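Local coordinates for protein 4-oxalocrotonate decarboxylase NahK (Pseudomonas putida, PDB 5D2K) that catalyses the metal-assisted decarboxylation of (3E)-2-oxohex-3-enedioate to 2-oxopent-4-enoate and carbon dioxide, a step in naphthalene degradation, at residues 10-13 with 14-18; 50-53 with 54-57; 102-105 with 106-109. The protein carries 1 engineered substitution. All blocks are in the same frame, centred on the assembly; numbering follows the deposited sequence.

Contact 1. Residues 10-13 with 14-18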
ATOM      1  N   LEU A  10       7.219  23.922  -1.056  1.00 17.91           N
ATOM      2  CA  LEU A  10       8.438  23.555  -1.769  1.00 15.14           C
ATOM      3  C   LEU A  10       8.573  24.292  -3.097  1.00 15.52           C
ATOM      4  O   LEU A  10       7.576  24.611  -3.755  1.00 19.47           O
ATOM      5  CB  LEU A  10       8.476  22.046  -2.032  1.00 15.43           C
ATOM      6  CG  LEU A  10       8.530  21.105  -0.829  1.00 14.35           C
ATOM      7  CD1 LEU A  10       8.495  19.661  -1.322  1.00 13.95           C
ATOM      8  CD2 LEU A  10       9.768  21.356   0.033  1.00 14.79           C
ATOM      9  N   THR A  11       9.813  24.562  -3.490  1.00 16.61           N
ATOM     10  CA  THR A  11      10.098  25.003  -4.847  1.00 16.57           C
ATOM     11  C   THR A  11      10.068  23.778  -5.760  1.00 17.03           C
ATOM     12  O   THR A  11      10.203  22.648  -5.275  1.00 15.67           O
ATOM     13  CB  THR A  11      11.469  25.681  -4.964  1.00 17.76           C
ATOM     14  OG1 THR A  11      12.503  24.722  -4.712  1.00 17.31           O
ATOM     15  CG2 THR A  11      11.600  26.827  -3.965  1.00 22.81           C
ATOM     16  N   ARG A  12       9.909  23.996  -7.065  1.00 16.93           N
ATOM     17  CA  ARG A  12       9.931  22.882  -8.016  1.00 18.46           C
ATOM     18  C   ARG A  12      11.262  22.133  -7.953  1.00 17.50           C
ATOM     19  O   ARG A  12      11.291  20.899  -7.963  1.00 15.68           O
ATOM     20  CB  ARG A  12       9.665  23.364  -9.446  1.00 19.08           C
ATOM     21  CG  ARG A  12       9.837  22.250 -10.463  1.00 21.26           C
ATOM     22  CD  ARG A  12       9.395  22.619 -11.867  1.00 24.88           C
ATOM     23  NE  ARG A  12       9.758  21.537 -12.775  1.00 24.22           N
ATOM     24  CZ  ARG A  12       9.031  20.439 -12.948  1.00 26.24           C
ATOM     25  NH1 ARG A  12       7.890  20.292 -12.290  1.00 29.23           N
ATOM     26  NH2 ARG A  12       9.442  19.492 -13.778  1.00 23.61           N
ATOM     27  N   GLU A  13      12.361  22.878  -7.872  1.00 15.63           N
ATOM     28  CA  GLU A  13      13.684  22.284  -7.732  1.00 15.70           C
ATOM     29  C   GLU A  13      13.756  21.339  -6.530  1.00 16.24           C
ATOM     30  O   GLU A  13      14.346  20.256  -6.618  1.00 14.64           O
ATOM     31  CB  GLU A  13      14.745  23.381  -7.598  1.00 19.49           C
ATOM     32  CG  GLU A  13      16.155  22.848  -7.443  1.00 32.23           C
ATOM     33  CD  GLU A  13      16.946  23.596  -6.391  1.00 46.65           C
ATOM     34  OE1 GLU A  13      16.619  23.461  -5.191  1.00 45.87           O
ATOM     35  OE2 GLU A  13      17.894  24.320  -6.766  1.00 50.64           O
ATOM     36  N   GLN A  14      13.149  21.742  -5.413  1.00 14.86           N
ATOM     37  CA  GLN A  14      13.159  20.908  -4.209  1.00 11.99           C
ATOM     38  C   GLN A  14      12.317  19.639  -4.389  1.00 13.55           C
ATOM     39  O   GLN A  14      12.700  18.562  -3.936  1.00 13.71           O
ATOM     40  CB  GLN A  14      12.665  21.704  -3.003  1.00 14.67           C
ATOM     41  CG  GLN A  14      13.701  22.733  -2.530  1.00 14.20           C
ATOM     42  CD  GLN A  14      13.121  23.800  -1.630  1.00 17.30           C
ATOM     43  OE1 GLN A  14      11.906  23.919  -1.469  1.00 18.45           O
ATOM     44  NE2 GLN A  14      14.002  24.597  -1.034  1.00 21.57           N
ATOM     45  N   VAL A  15      11.166  19.767  -5.034  1.00 13.44           N
ATOM     46  CA  VAL A  15      10.356  18.578  -5.334  1.00 10.00           C
ATOM     47  C   VAL A  15      11.166  17.558  -6.143  1.00 12.30           C
ATOM     48  O   VAL A  15      11.213  16.371  -5.800  1.00 12.21           O
ATOM     49  CB  VAL A  15       9.071  18.943  -6.119  1.00 11.80           C
ATOM     50  CG1 VAL A  15       8.339  17.675  -6.558  1.00 12.23           C
ATOM     51  CG2 VAL A  15       8.156  19.784  -5.269  1.00 14.89           C
ATOM     52  N   LEU A  16      11.815  18.018  -7.209  1.00 11.13           N
ATOM     53  CA  LEU A  16      12.585  17.115  -8.064  1.00 11.03           C
ATOM     54  C   LEU A  16      13.747  16.479  -7.311  1.00 13.67           C
ATOM     55  O   LEU A  16      13.989  15.283  -7.434  1.00 11.91           O
ATOM     56  CB  LEU A  16      13.108  17.854  -9.300  1.00 13.68           C
ATOM     57  CG  LEU A  16      12.048  18.567 -10.147  1.00 16.40           C
ATOM     58  CD1 LEU A  16      12.678  19.169 -11.397  1.00 16.35           C
ATOM     59  CD2 LEU A  16      10.890  17.659 -10.514  1.00 19.07           C
ATOM     60  N   ALA A  17      14.455  17.277  -6.516  1.00 10.60           N
ATOM     61  CA  ALA A  17      15.609  16.770  -5.788  1.00 12.52           C
ATOM     62  C   ALA A  17      15.217  15.861  -4.612  1.00 10.27           C
ATOM     63  O   ALA A  17      15.907  14.864  -4.333  1.00 11.03           O
ATOM     64  CB  ALA A  17      16.462  17.946  -5.300  1.00 12.68           C
ATOM     65  N   LEU A  18      14.120  16.187  -3.931  1.00 11.93           N
ATOM     66  CA  LEU A  18      13.648  15.341  -2.832  1.00 11.92           C
ATOM     67  C   LEU A  18      13.213  13.989  -3.381  1.00 11.00           C
ATOM     68  O   LEU A  18      13.463  12.947  -2.765  1.00 11.91           O
ATOM     69  CB  LEU A  18      12.496  15.994  -2.067  1.00 11.34           C
ATOM     70  CG  LEU A  18      12.915  16.976  -0.975  1.00 12.76           C
ATOM     71  CD1 LEU A  18      11.725  17.773  -0.474  1.00 17.64           C
ATOM     72  CD2 LEU A  18      13.539  16.183   0.169  1.00 17.80           C
TER

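Contact 2. Residues 50-53 with 54-57. With EDO (1,2-ethanediol), chain E.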
ATOM      1  N   VAL A  50       5.978  15.188  -4.378  1.00  9.54           N
ATOM      2  CA  VAL A  50       7.187  14.385  -4.358  1.00  9.01           C
ATOM      3  C   VAL A  50       6.878  12.933  -4.753  1.00  8.96           C
ATOM      4  O   VAL A  50       7.586  12.358  -5.577  1.00 10.63           O
ATOM      5  CB  VAL A  50       7.873  14.443  -2.979  1.00 10.23           C
ATOM      6  CG1 VAL A  50       9.015  13.432  -2.880  1.00 12.16           C
ATOM      7  CG2 VAL A  50       8.389  15.855  -2.708  1.00 12.52           C
ATOM      8  N   GLN A  51       5.821  12.358  -4.184  1.00 10.26           N
ATOM      9  CA  GLN A  51       5.445  10.986  -4.517  1.00 10.22           C
ATOM     10  C   GLN A  51       5.167  10.801  -6.008  1.00 10.59           C
ATOM     11  O   GLN A  51       5.640   9.833  -6.625  1.00 10.49           O
ATOM     12  CB  GLN A  51       4.209  10.546  -3.725  1.00  8.36           C
ATOM     13  CG  GLN A  51       3.898   9.056  -3.938  1.00  9.13           C
ATOM     14  CD  GLN A  51       2.546   8.648  -3.396  1.00 10.44           C
ATOM     15  OE1 GLN A  51       1.630   8.329  -4.160  1.00 10.90           O
ATOM     16  NE2 GLN A  51       2.418   8.626  -2.072  1.00  9.73           N
ATOM     17  N   TRP A  52       4.399  11.722  -6.597  1.00  9.85           N
ATOM     18  CA  TRP A  52       4.074  11.591  -8.009  1.00 10.00           C
ATOM     19  C   TRP A  52       5.302  11.838  -8.892  1.00  8.58           C
ATOM     20  O   TRP A  52       5.383  11.324 -10.008  1.00 10.72           O
ATOM     21  CB  TRP A  52       2.925  12.533  -8.402  1.00 10.45           C
ATOM     22  CG  TRP A  52       1.556  12.045  -7.989  1.00  9.26           C
ATOM     23  CD1 TRP A  52       0.968  12.208  -6.774  1.00 10.22           C
ATOM     24  CD2 TRP A  52       0.606  11.330  -8.804  1.00 10.94           C
ATOM     25  NE1 TRP A  52      -0.291  11.643  -6.773  1.00 12.33           N
ATOM     26  CE2 TRP A  52      -0.533  11.093  -8.006  1.00 11.40           C
ATOM     27  CE3 TRP A  52       0.616  10.862 -10.126  1.00 11.37           C
ATOM     28  CZ2 TRP A  52      -1.660  10.413  -8.486  1.00 12.25           C
ATOM     29  CZ3 TRP A  52      -0.507  10.188 -10.606  1.00 13.00           C
ATOM     30  CH2 TRP A  52      -1.625   9.967  -9.782  1.00 11.31           C
ATOM     31  N   GLU A  53       6.276  12.598  -8.391  1.00 10.70           N
ATOM     32  CA  GLU A  53       7.520  12.758  -9.130  1.00 11.85           C
ATOM     33  C   GLU A  53       8.337  11.468  -9.082  1.00 10.51           C
ATOM     34  O   GLU A  53       8.969  11.106 -10.067  1.00  9.73           O
ATOM     35  CB  GLU A  53       8.330  13.946  -8.599  1.00 10.01           C
ATOM     36  CG  GLU A  53       9.737  14.092  -9.178  1.00  9.81           C
ATOM     37  CD  GLU A  53       9.831  14.243 -10.687  1.00 13.18           C
ATOM     38  OE1 GLU A  53       8.816  14.523 -11.373  1.00 13.63           O
ATOM     39  OE2 GLU A  53      10.971  14.086 -11.192  1.00 12.71           O
ATOM     40  N   ILE A  54       8.312  10.758  -7.955  1.00 10.52           N
ATOM     41  CA  ILE A  54       8.972   9.454  -7.899  1.00  9.94           C
ATOM     42  C   ILE A  54       8.299   8.506  -8.890  1.00  9.70           C
ATOM     43  O   ILE A  54       8.978   7.781  -9.628  1.00  9.04           O
ATOM     44  CB  ILE A  54       8.943   8.860  -6.477  1.00  9.55           C
ATOM     45  CG1 ILE A  54       9.770   9.739  -5.521  1.00  8.96           C
ATOM     46  CG2 ILE A  54       9.499   7.452  -6.479  1.00  9.25           C
ATOM     47  CD1 ILE A  54       9.749   9.256  -4.070  1.00 11.17           C
ATOM     48  N   ARG A  55       6.965   8.519  -8.922  1.00  7.96           N
ATOM     49  CA  ARG A  55       6.245   7.740  -9.932  1.00  8.63           C
ATOM     50  C   ARG A  55       6.722   8.072 -11.353  1.00  8.81           C
ATOM     51  O   ARG A  55       6.950   7.161 -12.159  1.00  9.73           O
ATOM     52  CB  ARG A  55       4.725   7.961  -9.822  1.00  7.98           C
ATOM     53  CG  ARG A  55       3.932   7.114 -10.812  1.00 11.07           C
ATOM     54  CD  ARG A  55       2.429   7.355 -10.726  1.00 13.86           C
ATOM     55  NE  ARG A  55       1.755   6.726 -11.865  1.00 14.74           N
ATOM     56  CZ  ARG A  55       0.506   6.268 -11.833  1.00 18.13           C
ATOM     57  NH1 ARG A  55      -0.213   6.373 -10.728  1.00 15.53           N
ATOM     58  NH2 ARG A  55      -0.017   5.704 -12.915  1.00 19.70           N
ATOM     59  N   ARG A  56       6.882   9.367 -11.652  1.00  9.50           N
ATOM     60  CA  ARG A  56       7.352   9.790 -12.962  1.00 10.27           C
ATOM     61  C   ARG A  56       8.771   9.273 -13.259  1.00 11.57           C
ATOM     62  O   ARG A  56       9.048   8.814 -14.369  1.00 11.00           O
ATOM     63  CB  ARG A  56       7.315  11.318 -13.093  1.00 11.44           C
ATOM     64  CG  ARG A  56       7.518  11.785 -14.536  1.00 15.21           C
ATOM     65  CD  ARG A  56       8.106  13.198 -14.605  1.00 15.70           C
ATOM     66  NE  ARG A  56       9.400  13.261 -13.929  1.00 15.47           N
ATOM     67  CZ  ARG A  56      10.545  12.827 -14.448  1.00 16.36           C
ATOM     68  NH1 ARG A  56      10.577  12.295 -15.666  1.00 18.00           N
ATOM     69  NH2 ARG A  56      11.662  12.913 -13.742  1.00 18.12           N
ATOM     70  N   ARG A  57       9.655   9.329 -12.268  1.00  9.43           N
ATOM     71  CA  ARG A  57      11.006   8.802 -12.441  1.00 10.21           C
ATOM     72  C   ARG A  57      10.960   7.322 -12.830  1.00 12.18           C
ATOM     73  O   ARG A  57      11.692   6.872 -13.715  1.00 12.40           O
ATOM     74  CB  ARG A  57      11.826   8.991 -11.160  1.00 12.43           C
ATOM     75  CG  ARG A  57      12.113  10.459 -10.814  1.00 11.67           C
ATOM     76  CD  ARG A  57      12.845  10.587  -9.465  1.00 11.99           C
ATOM     77  NE  ARG A  57      14.175   9.978  -9.473  1.00 11.95           N
ATOM     78  CZ  ARG A  57      15.268  10.570  -9.958  1.00 12.01           C
ATOM     79  NH1 ARG A  57      15.203  11.798 -10.466  1.00 14.27           N
ATOM     80  NH2 ARG A  57      16.433   9.933  -9.929  1.00 14.34           N
TER
HETATM   81  C1  EDO E 303      -2.933   3.567 -11.968  1.00 28.05           C
HETATM   82  O1  EDO E 303      -2.215   3.885 -13.165  1.00 33.51           O
HETATM   83  C2  EDO E 303      -3.760   4.775 -11.558  1.00 28.55           C
HETATM   84  O2  EDO E 303      -2.911   5.804 -11.036  1.00 25.77           O
HETATM   85  O   HOH W   1      13.371  14.010  -9.949  1.00 13.32           O

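Contact 3. Residues 102-105 with 106-109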
ATOM      1  N   VAL A 102       9.897 -16.282  -3.335  1.00 15.39           N
ATOM      2  CA  VAL A 102      10.995 -15.979  -2.435  1.00 14.10           C
ATOM      3  C   VAL A 102      11.312 -14.500  -2.531  1.00 16.83           C
ATOM      4  O   VAL A 102      11.466 -13.957  -3.628  1.00 22.47           O
ATOM      5  CB  VAL A 102      12.248 -16.804  -2.776  1.00 18.34           C
ATOM      6  CG1 VAL A 102      13.380 -16.519  -1.791  1.00 20.27           C
ATOM      7  CG2 VAL A 102      11.909 -18.275  -2.774  1.00 19.19           C
ATOM      8  N   VAL A 103      11.377 -13.847  -1.380  1.00 14.12           N
ATOM      9  CA  VAL A 103      11.687 -12.424  -1.310  1.00 13.18           C
ATOM     10  C   VAL A 103      13.089 -12.241  -0.752  1.00 14.70           C
ATOM     11  O   VAL A 103      13.390 -12.741   0.331  1.00 14.01           O
ATOM     12  CB  VAL A 103      10.685 -11.682  -0.420  1.00 11.96           C
ATOM     13  CG1 VAL A 103      11.109 -10.211  -0.213  1.00 15.57           C
ATOM     14  CG2 VAL A 103       9.280 -11.764  -1.023  1.00 14.64           C
ATOM     15  N   ASP A 104      13.931 -11.518  -1.484  1.00 14.54           N
ATOM     16  CA  ASP A 104      15.309 -11.279  -1.070  1.00 15.81           C
ATOM     17  C   ASP A 104      15.378 -10.069  -0.141  1.00 15.64           C
ATOM     18  O   ASP A 104      15.260  -8.925  -0.584  1.00 15.97           O
ATOM     19  CB  ASP A 104      16.194 -11.089  -2.306  1.00 18.76           C
ATOM     20  CG  ASP A 104      17.653 -10.862  -1.964  1.00 19.36           C
ATOM     21  OD1 ASP A 104      18.033 -10.926  -0.772  1.00 19.63           O
ATOM     22  OD2 ASP A 104      18.429 -10.634  -2.916  1.00 28.65           O
ATOM     23  N   CYS A 105      15.563 -10.332   1.150  1.00 15.03           N
ATOM     24  CA  CYS A 105      15.625  -9.262   2.141  1.00 18.33           C
ATOM     25  C   CYS A 105      16.866  -8.384   2.018  1.00 17.90           C
ATOM     26  O   CYS A 105      16.932  -7.330   2.645  1.00 15.55           O
ATOM     27  CB  CYS A 105      15.563  -9.831   3.554  1.00 19.11           C
ATOM     28  SG  CYS A 105      13.981 -10.579   3.970  1.00 21.21           S
ATOM     29  N   SER A 106      17.857  -8.795   1.227  1.00 16.45           N
ATOM     30  CA  SER A 106      19.045  -7.958   1.087  1.00 16.61           C
ATOM     31  C   SER A 106      18.711  -6.703   0.287  1.00 18.94           C
ATOM     32  O   SER A 106      19.484  -5.751   0.257  1.00 18.59           O
ATOM     33  CB  SER A 106      20.203  -8.724   0.429  1.00 20.44           C
ATOM     34  OG  SER A 106      19.996  -8.916  -0.956  1.00 22.06           O
ATOM     35  N   LYS A 107      17.546  -6.703  -0.354  1.00 14.65           N
ATOM     36  CA  LYS A 107      17.093  -5.538  -1.105  1.00 15.19           C
ATOM     37  C   LYS A 107      16.141  -4.689  -0.270  1.00 13.11           C
ATOM     38  O   LYS A 107      15.544  -3.732  -0.772  1.00 12.75           O
ATOM     39  CB  LYS A 107      16.407  -5.976  -2.401  1.00 14.68           C
ATOM     40  CG  LYS A 107      17.292  -6.812  -3.312  1.00 18.52           C
ATOM     41  CD  LYS A 107      16.627  -7.055  -4.658  1.00 23.23           C
ATOM     42  CE  LYS A 107      17.615  -7.634  -5.662  1.00 41.87           C
ATOM     43  NZ  LYS A 107      18.737  -6.684  -5.945  1.00 42.94           N
ATOM     44  N   LEU A 108      15.996  -5.063   0.997  1.00 12.48           N
ATOM     45  CA  LEU A 108      15.056  -4.423   1.908  1.00 10.01           C
ATOM     46  C   LEU A 108      15.773  -3.923   3.158  1.00 14.02           C
ATOM     47  O   LEU A 108      16.842  -4.426   3.519  1.00 15.49           O
ATOM     48  CB  LEU A 108      13.938  -5.403   2.277  1.00 12.90           C
ATOM     49  CG  LEU A 108      13.207  -6.015   1.082  1.00 12.20           C
ATOM     50  CD1 LEU A 108      12.103  -6.954   1.571  1.00 13.55           C
ATOM     51  CD2 LEU A 108      12.623  -4.920   0.170  1.00 14.68           C
ATOM     52  N   ILE A 109      15.182  -2.936   3.818  1.00 11.91           N
ATOM     53  CA  ILE A 109      15.834  -2.252   4.933  1.00 12.40           C
ATOM     54  C   ILE A 109      15.413  -2.847   6.275  1.00 13.30           C
ATOM     55  O   ILE A 109      16.256  -3.303   7.061  1.00 15.73           O
ATOM     56  CB  ILE A 109      15.513  -0.748   4.905  1.00 11.65           C
ATOM     57  CG1 ILE A 109      16.047  -0.120   3.613  1.00 11.05           C
ATOM     58  CG2 ILE A 109      16.115  -0.045   6.116  1.00 13.96           C
ATOM     59  CD1 ILE A 109      15.390   1.202   3.252  1.00 14.02           C
TER

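Contact 1. Residues 10-13 with 14-18
Thr11 and Gln14 hold each other in a reciprocal pair at the start of helix 12-27. The hydroxyl oxygen OG1 of Thr11 accepts from Gln14 N at 3.1 Å, and the amide oxygen OE1 of Gln14 reaches back to Thr11 N at 3.0 Å. This second bond is nearly straight at its hydrogen (169°), although the donor stands above the plane of the amide. With chi1 of 66°, Thr11 places OG1 between its own N and carbonyl carbon, where it can meet the first turn of the helix. Gln14, extended beyond CG, passes alongside this hydroxyl, its CG 3.2 Å from Thr11 OG1. Were Gln14 replaced by an alanine, Thr11 N would probably be left without its side-chain acceptor, and the residues before the helix would be less firmly fixed.

The close packing lies on the inner side. Leu10 points toward the helix and sends CD1 to within 3.8 Å of Leu18 CD1, the two chains crossing at about a right angle, while its CB rests 4.0 Å from Val15 CG2. Phe39 touches Leu10, Gln14 and Leu18, and Val50 of helix 44-60 also meets Leu10.

The outer side is looser. Arg12 runs extended from CG to NE through an exposed position, and Leu16 CD2 lies 4.0 Å above one guanidinium face, displaced from its centre. In the backbone, the i to i+4 ladder that starts with Val15 N on Thr11 O continues with Leu16 N on Arg12 O at 3.0 Å.

The arrangement is a capping box: each residue's side chain serves the other's backbone N-H, so two amides at the helix start, where no preceding turn supplies carbonyls, are satisfied locally.

Contact 2. Residues 50-53 with 54-57
Glu53 OE2 is gripped by Arg56 NH2 at 2.9 Å, by a bridging water and, in a weak third bond, by Arg56 NE. The stronger bond from Arg56 NE goes to Glu53 OE1, also at 2.9 Å, so the guanidinium meets the carboxylate side-on, one nitrogen to each oxygen. Both oxygens are met on their syn sides and lie in the guanidinium plane, although the two flat groups are turned 29° apart. The bend in Glu53 at chi2 (58°) brings its carboxylate round alongside Arg56, one turn on. The water links this pair to a second arginine, donating to Glu53 OE2 and accepting from Arg57 NH1.

Trp52 and Arg55 form a second pair and run alongside each other in the same direction. Their planes are only 4° apart, with Arg55 NH1 3.8 Å from Trp52 CZ3 in an oblique approach. Arg55 NH1 and NH2 also hold the two oxygens of a 1,2-ethanediol, probably from the crystallisation liquor, at the guanidinium edge, while NE makes a salt bridge to Glu59.

The two pairs are offset by one residue along helix 44-60, so they project on different sides of it. Glu53 and Ile54 pack against Ala19 of helix 12-27, and Arg57 has a salt bridge to Glu23 there. Elsewhere round the helix, Trp52 NE1 bonds to Tyr88 OH, while Arg55 touches Phe90 of strand 87-92 and Leu68 of strand 65-71.

Contact 3. Residues 102-105 with 106-109
Val103 lays its CG1 against Leu108 CD1 at 3.8 Å, the two side chains crossing at about a right angle where the chain makes a short turn after strand 101-103. Leu108 points toward the preceding residues, and its CB comes to 3.6 Å from Cys105 O. This apolar contact lies on the inner side of the turn, where Phe268 covers Val103 and Thr171 covers Leu108.

The polar side is built on Asp104. Its OD1 accepts from Ser106 OG at 2.8 Å and from Ser106 N at 2.9 Å, and both donors approach from the same face, well above the carboxylate plane. Asp104 has CG anti to its own N (chi1 -179°), which brings OD1 within bonding distance of the backbone N-H of Ser106. Ser106, with chi1 of 74°, brings its hydroxyl round to the same oxygen, and the two bonds together restrict rotation of both side chains. Lys107 crosses Asp104 with its CG 4.0 Å from OD2. Asp104 OD2 and Lys107 NZ remain 5.0 Å apart, so any attraction between the charges is probably long-range rather than a direct bond.

Two backbone bonds complete the turn: Lys107 N to Asp104 O at 3.2 Å, and Leu108 N to Cys105 O at 3.0 Å. Each joins residues three apart.

Such i to i+3 bonds mark a short 3-10 turn. Asp104, just before it, binds the backbone N-H two residues on, as in an Asx turn, and the whole links edge strand 101-103 of the five-stranded sheet to strand 112-121, which carries the magnesium ligands Glu114 and Glu116.

Overall arrangement
From the N terminus, contact 1 opens helix 12-27 and contact 2 lies midway along helix 44-60. Each is local, as is contact 3, so none closes a long loop; the three follow one another in series, without nesting or crossing. Contacts 1 and 2 nevertheless meet in space, with centres about 11 Å apart: Leu16 packs on Glu53, and Leu10 and Leu18 on Val50, joining the two helices. Contact 2 continues this layer inward to strands 65-71 and 87-92. Contact 3 stands apart, its nearest atoms about 12 Å from those of contact 2, and leads from the five-stranded sheet into the larger one.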